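Local atomic coordinates of helicase-like protein (Bacteroides thetaiotaomicron, PDB entry 2FG1), a protein that is of unestablished function but, as a macro-domain protein, may remove ADP-ribose from modified thymidine in DNA by hydrolysis. Residues Thr114-Arg125 and Leu146-Asp157. Sequence-based numbering, arbitrary orientation. Where two conformers were deposited one is given.
Sequences TIAHKASVHMPR and LITKEIAVTVYD
Four backbone hydrogen bonds join strands 120-123 and 153-157 in parallel register: V121 N to A152 O, T154 N to V121 O, M123 N to T154 O and Y156 N to M123 O, each 2.9 Å long. Water continues the pairing at both ends, linking A119 O to A152 N and R125 N to Y156 O. H122 carries polar side-chain contacts on the face it shares with T154. Its ring meets the Y156 ring rim to rim, planes at 42°, and ND1 and Y156 OH share a 2.7 Å hydrogen bond; I17 N also bonds that hydroxyl. With H122 CG anti to the carbonyl carbon (chi1 -60°), the imidazole stands beside T154 and also turns NE2 to S120 OG, 2.8 Å away. A leucine in place of H122 would probably leave Y156 OH and S120 OG each without this partner and the tyrosine less firmly fixed. The two strands and helix 135-147 form a beta-alpha-beta unit of the macro domain, placing 153-157 between 120-123 and 7-10 in the sheet. Apolar packing fills the face bearing V121, M123, V153 and V155. There the selenomethionine M123 bends at chi3 (74°), bringing CE to 3.9 Å from V153 CG1, while its CG touches V155 CG2. L146 CD1, from the helix, reaches V121 CG1 at 4.0 Å and also lies against V121 CG2. At the far end R125, in one of its two conformers, forms a salt bridge from NH2 to D157 OD1 (2.8 Å) and a cation-pi contact with W135; the oxygen lies near the guanidinium plane, but the nitrogen meets it on the syn side, well out of the carboxylate plane.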
loop_
_atom_site.group_PDB
_atom_site.type_symbol
_atom_site.label_atom_id
_atom_site.label_comp_id
_atom_site.label_asym_id
_atom_site.label_seq_id
_atom_site.Cartn_x
_atom_site.Cartn_y
_atom_site.Cartn_z
ATOM N N THR A 114 0.439 12.229 2.203
ATOM C CA THR A 114 1.350 12.161 3.320
ATOM C C THR A 114 1.953 13.548 3.607
ATOM O O THR A 114 2.019 13.966 4.762
ATOM C CB THR A 114 2.397 11.059 3.036
ATOM O OG1 THR A 114 1.724 9.786 2.983
ATOM C CG2 THR A 114 3.466 11.014 4.077
ATOM N N ILE A 115 2.341 14.269 2.555
ATOM C CA ILE A 115 2.870 15.633 2.688
ATOM C C ILE A 115 1.809 16.528 3.356
ATOM O O ILE A 115 2.100 17.223 4.336
ATOM C CB ILE A 115 3.327 16.221 1.348
ATOM C CG1 ILE A 115 4.613 15.529 0.885
ATOM C CG2 ILE A 115 3.586 17.735 1.509
ATOM C CD1 ILE A 115 4.946 15.753 -0.596
ATOM N N ALA A 116 0.579 16.455 2.866
ATOM C CA ALA A 116 -0.505 17.304 3.381
ATOM C C ALA A 116 -0.788 17.032 4.859
ATOM O O ALA A 116 -1.082 17.957 5.623
ATOM C CB ALA A 116 -1.752 17.099 2.564
ATOM N N HIS A 117 -0.676 15.762 5.253
ATOM C CA HIS A 117 -0.994 15.368 6.624
ATOM C C HIS A 117 0.233 15.253 7.532
ATOM O O HIS A 117 0.111 14.852 8.699
ATOM C CB HIS A 117 -1.842 14.092 6.625
ATOM C CG HIS A 117 -3.213 14.297 6.066
ATOM N ND1 HIS A 117 -3.511 14.111 4.733
ATOM C CD2 HIS A 117 -4.360 14.710 6.654
ATOM C CE1 HIS A 117 -4.787 14.384 4.528
ATOM N NE2 HIS A 117 -5.325 14.748 5.678
ATOM N N LYS A 118 1.400 15.637 7.015
ATOM C CA LYS A 118 2.672 15.571 7.759
ATOM C C LYS A 118 2.895 14.158 8.304
ATOM O O LYS A 118 3.322 13.976 9.454
ATOM C CB LYS A 118 2.713 16.620 8.880
ATOM C CG LYS A 118 2.510 18.050 8.384
ATOM C CD LYS A 118 2.572 19.056 9.527
ATOM C CE LYS A 118 2.318 20.476 9.020
ATOM N NZ LYS A 118 3.254 20.836 7.909
ATOM N N ALA A 119 2.613 13.172 7.457
ATOM C CA ALA A 119 2.564 11.785 7.882
ATOM C C ALA A 119 3.793 10.996 7.477
ATOM O O ALA A 119 4.585 11.431 6.639
ATOM C CB ALA A 119 1.317 11.131 7.343
ATOM N N SER A 120 3.932 9.826 8.089
ATOM C CA SER A 120 4.929 8.828 7.682
ATOM C C SER A 120 4.210 7.617 7.103
ATOM O O SER A 120 3.009 7.432 7.303
ATOM C CB SER A 120 5.764 8.405 8.882
ATOM O OG SER A 120 4.940 7.895 9.921
ATOM N N VAL A 121 4.962 6.797 6.371
ATOM C CA VAL A 121 4.431 5.619 5.680
ATOM C C VAL A 121 4.939 4.333 6.318
ATOM O O VAL A 121 6.110 4.234 6.713
ATOM C CB VAL A 121 4.766 5.688 4.178
ATOM C CG1 VAL A 121 4.486 4.369 3.450
ATOM C CG2 VAL A 121 3.966 6.807 3.528
ATOM N N HIS A 122 4.035 3.362 6.415
ATOM C CA HIS A 122 4.280 2.089 7.070
ATOM C C HIS A 122 3.733 0.998 6.176
ATOM O O HIS A 122 2.589 1.086 5.727
ATOM C CB HIS A 122 3.605 2.101 8.441
ATOM C CG HIS A 122 4.140 3.186 9.312
ATOM N ND1 HIS A 122 5.151 2.970 10.220
ATOM C CD2 HIS A 122 3.895 4.518 9.316
ATOM C CE1 HIS A 122 5.471 4.119 10.790
ATOM N NE2 HIS A 122 4.728 5.074 10.253
HETATM N N MSE A 123 4.534 -0.025 5.893
HETATM C CA MSE A 123 4.103 -1.004 4.905
HETATM C C MSE A 123 4.694 -2.368 5.130
HETATM O O MSE A 123 5.786 -2.494 5.665
HETATM C CB MSE A 123 4.471 -0.525 3.497
HETATM C CG MSE A 123 5.978 -0.389 3.248
HETATM SE SE MSE A 123 6.444 -0.106 1.422
HETATM C CE MSE A 123 5.915 1.711 1.201
ATOM N N PRO A 124 3.990 -3.414 4.662
ATOM C CA PRO A 124 4.646 -4.715 4.529
ATOM C C PRO A 124 5.576 -4.679 3.303
ATOM O O PRO A 124 5.743 -3.611 2.686
ATOM C CB PRO A 124 3.462 -5.665 4.311
ATOM C CG PRO A 124 2.475 -4.812 3.536
ATOM C CD PRO A 124 2.598 -3.428 4.155
ATOM N N ARG A 125 6.193 -5.816 2.965
ATOM C CA ARG A 125 6.997 -5.901 1.738
ATOM C C ARG A 125 6.051 -5.982 0.551
ATOM O O ARG A 125 5.784 -7.051 -0.003
ATOM C CB ARG A 125 7.937 -7.114 1.742
ATOM C CG ARG A 125 8.913 -7.159 2.900
ATOM C CD ARG A 125 9.977 -8.234 2.702
ATOM N NE ARG A 125 11.038 -7.784 1.804
ATOM C CZ ARG A 125 12.123 -7.110 2.186
ATOM N NH1 ARG A 125 13.026 -6.755 1.292
ATOM N NH2 ARG A 125 12.311 -6.784 3.457
ATOM N N LEU A 146 8.775 8.513 -2.292
ATOM C CA LEU A 146 8.544 8.887 -0.888
ATOM C C LEU A 146 9.797 9.396 -0.189
ATOM O O LEU A 146 9.833 10.531 0.293
ATOM C CB LEU A 146 7.912 7.726 -0.096
ATOM C CG LEU A 146 6.549 7.245 -0.605
ATOM C CD1 LEU A 146 6.111 5.998 0.138
ATOM C CD2 LEU A 146 5.472 8.343 -0.515
ATOM N N ILE A 147 10.829 8.562 -0.140
ATOM C CA ILE A 147 12.026 8.880 0.639
ATOM C C ILE A 147 12.674 10.201 0.225
ATOM O O ILE A 147 13.101 10.987 1.073
ATOM C CB ILE A 147 13.050 7.725 0.543
ATOM C CG1 ILE A 147 12.541 6.492 1.293
ATOM C CG2 ILE A 147 14.439 8.140 1.042
ATOM C CD1 ILE A 147 12.405 6.668 2.805
ATOM N N THR A 148 12.740 10.455 -1.076
ATOM C CA THR A 148 13.411 11.654 -1.581
ATOM C C THR A 148 12.689 12.958 -1.241
ATOM O O THR A 148 13.272 14.046 -1.405
ATOM C CB THR A 148 13.609 11.588 -3.105
ATOM O OG1 THR A 148 12.327 11.527 -3.740
ATOM C CG2 THR A 148 14.460 10.377 -3.488
ATOM N N LYS A 149 11.442 12.846 -0.783
ATOM C CA LYS A 149 10.660 14.010 -0.364
ATOM C C LYS A 149 10.611 14.131 1.147
ATOM O O LYS A 149 9.788 14.862 1.699
ATOM C CB LYS A 149 9.244 13.932 -0.926
ATOM C CG LYS A 149 9.199 14.045 -2.422
ATOM C CD LYS A 149 8.091 13.205 -2.973
ATOM C CE LYS A 149 8.556 12.593 -4.270
ATOM N NZ LYS A 149 7.444 11.941 -4.987
ATOM N N GLU A 150 11.504 13.402 1.809
ATOM C CA GLU A 150 11.629 13.410 3.263
ATOM C C GLU A 150 10.383 12.860 3.953
ATOM O O GLU A 150 10.063 13.230 5.086
ATOM C CB GLU A 150 12.059 14.794 3.772
ATOM C CG GLU A 150 13.459 15.141 3.256
ATOM C CD GLU A 150 13.935 16.542 3.588
ATOM O OE1 GLU A 150 13.170 17.339 4.171
ATOM O OE2 GLU A 150 15.099 16.842 3.260
ATOM N N ILE A 151 9.706 11.940 3.273
ATOM C CA ILE A 151 8.644 11.164 3.902
ATOM C C ILE A 151 9.266 9.879 4.436
ATOM O O ILE A 151 9.843 9.088 3.673
ATOM C CB ILE A 151 7.516 10.821 2.913
ATOM C CG1 ILE A 151 6.920 12.093 2.302
ATOM C CG2 ILE A 151 6.421 10.003 3.617
ATOM C CD1 ILE A 151 6.167 11.845 1.020
ATOM N N ALA A 152 9.179 9.686 5.749
ATOM C CA ALA A 152 9.725 8.489 6.382
ATOM C C ALA A 152 8.943 7.264 5.911
ATOM O O ALA A 152 7.724 7.317 5.760
ATOM C CB ALA A 152 9.682 8.615 7.901
ATOM N N VAL A 153 9.659 6.166 5.664
ATOM C CA VAL A 153 9.051 4.896 5.264
ATOM C C VAL A 153 9.623 3.786 6.116
ATOM O O VAL A 153 10.840 3.654 6.199
ATOM C CB VAL A 153 9.330 4.562 3.776
ATOM C CG1 VAL A 153 8.729 3.212 3.401
ATOM C CG2 VAL A 153 8.787 5.652 2.855
ATOM N N THR A 154 8.737 3.004 6.731
ATOM C CA THR A 154 9.111 1.816 7.490
ATOM C C THR A 154 8.497 0.588 6.838
ATOM O O THR A 154 7.290 0.565 6.573
ATOM C CB THR A 154 8.651 1.929 8.963
ATOM O OG1 THR A 154 9.185 3.141 9.520
ATOM C CG2 THR A 154 9.163 0.761 9.806
ATOM N N VAL A 155 9.350 -0.401 6.561
ATOM C CA VAL A 155 8.938 -1.683 5.988
ATOM C C VAL A 155 9.047 -2.717 7.100
ATOM O O VAL A 155 10.076 -2.798 7.782
ATOM C CB VAL A 155 9.817 -2.083 4.768
ATOM C CG1 VAL A 155 9.449 -3.474 4.260
ATOM C CG2 VAL A 155 9.666 -1.066 3.632
ATOM N N TYR A 156 7.973 -3.493 7.259
ATOM C CA TYR A 156 7.827 -4.440 8.356
ATOM C C TYR A 156 7.999 -5.856 7.837
ATOM O O TYR A 156 7.222 -6.297 6.992
ATOM C CB TYR A 156 6.441 -4.277 9.014
ATOM C CG TYR A 156 6.269 -2.936 9.686
ATOM C CD1 TYR A 156 6.346 -2.828 11.065
ATOM C CD2 TYR A 156 6.054 -1.778 8.941
ATOM C CE1 TYR A 156 6.210 -1.598 11.692
ATOM C CE2 TYR A 156 5.932 -0.537 9.557
ATOM C CZ TYR A 156 6.004 -0.464 10.934
ATOM O OH TYR A 156 5.892 0.754 11.563
ATOM N N ASP A 157 9.024 -6.546 8.333
ATOM C CA ASP A 157 9.334 -7.917 7.943
ATOM C C ASP A 157 8.617 -8.868 8.896
ATOM O O ASP A 157 8.768 -8.766 10.122
ATOM C CB ASP A 157 10.848 -8.192 8.030
ATOM C CG ASP A 157 11.674 -7.455 6.973
ATOM O OD1 ASP A 157 11.119 -6.860 6.026
ATOM O OD2 ASP A 157 12.914 -7.480 7.119
HETATM O O HOH W 1 7.491 11.511 7.350
HETATM O O HOH W 2 7.829 5.434 8.684
HETATM O O HOH W 3 6.327 -7.873 4.975
#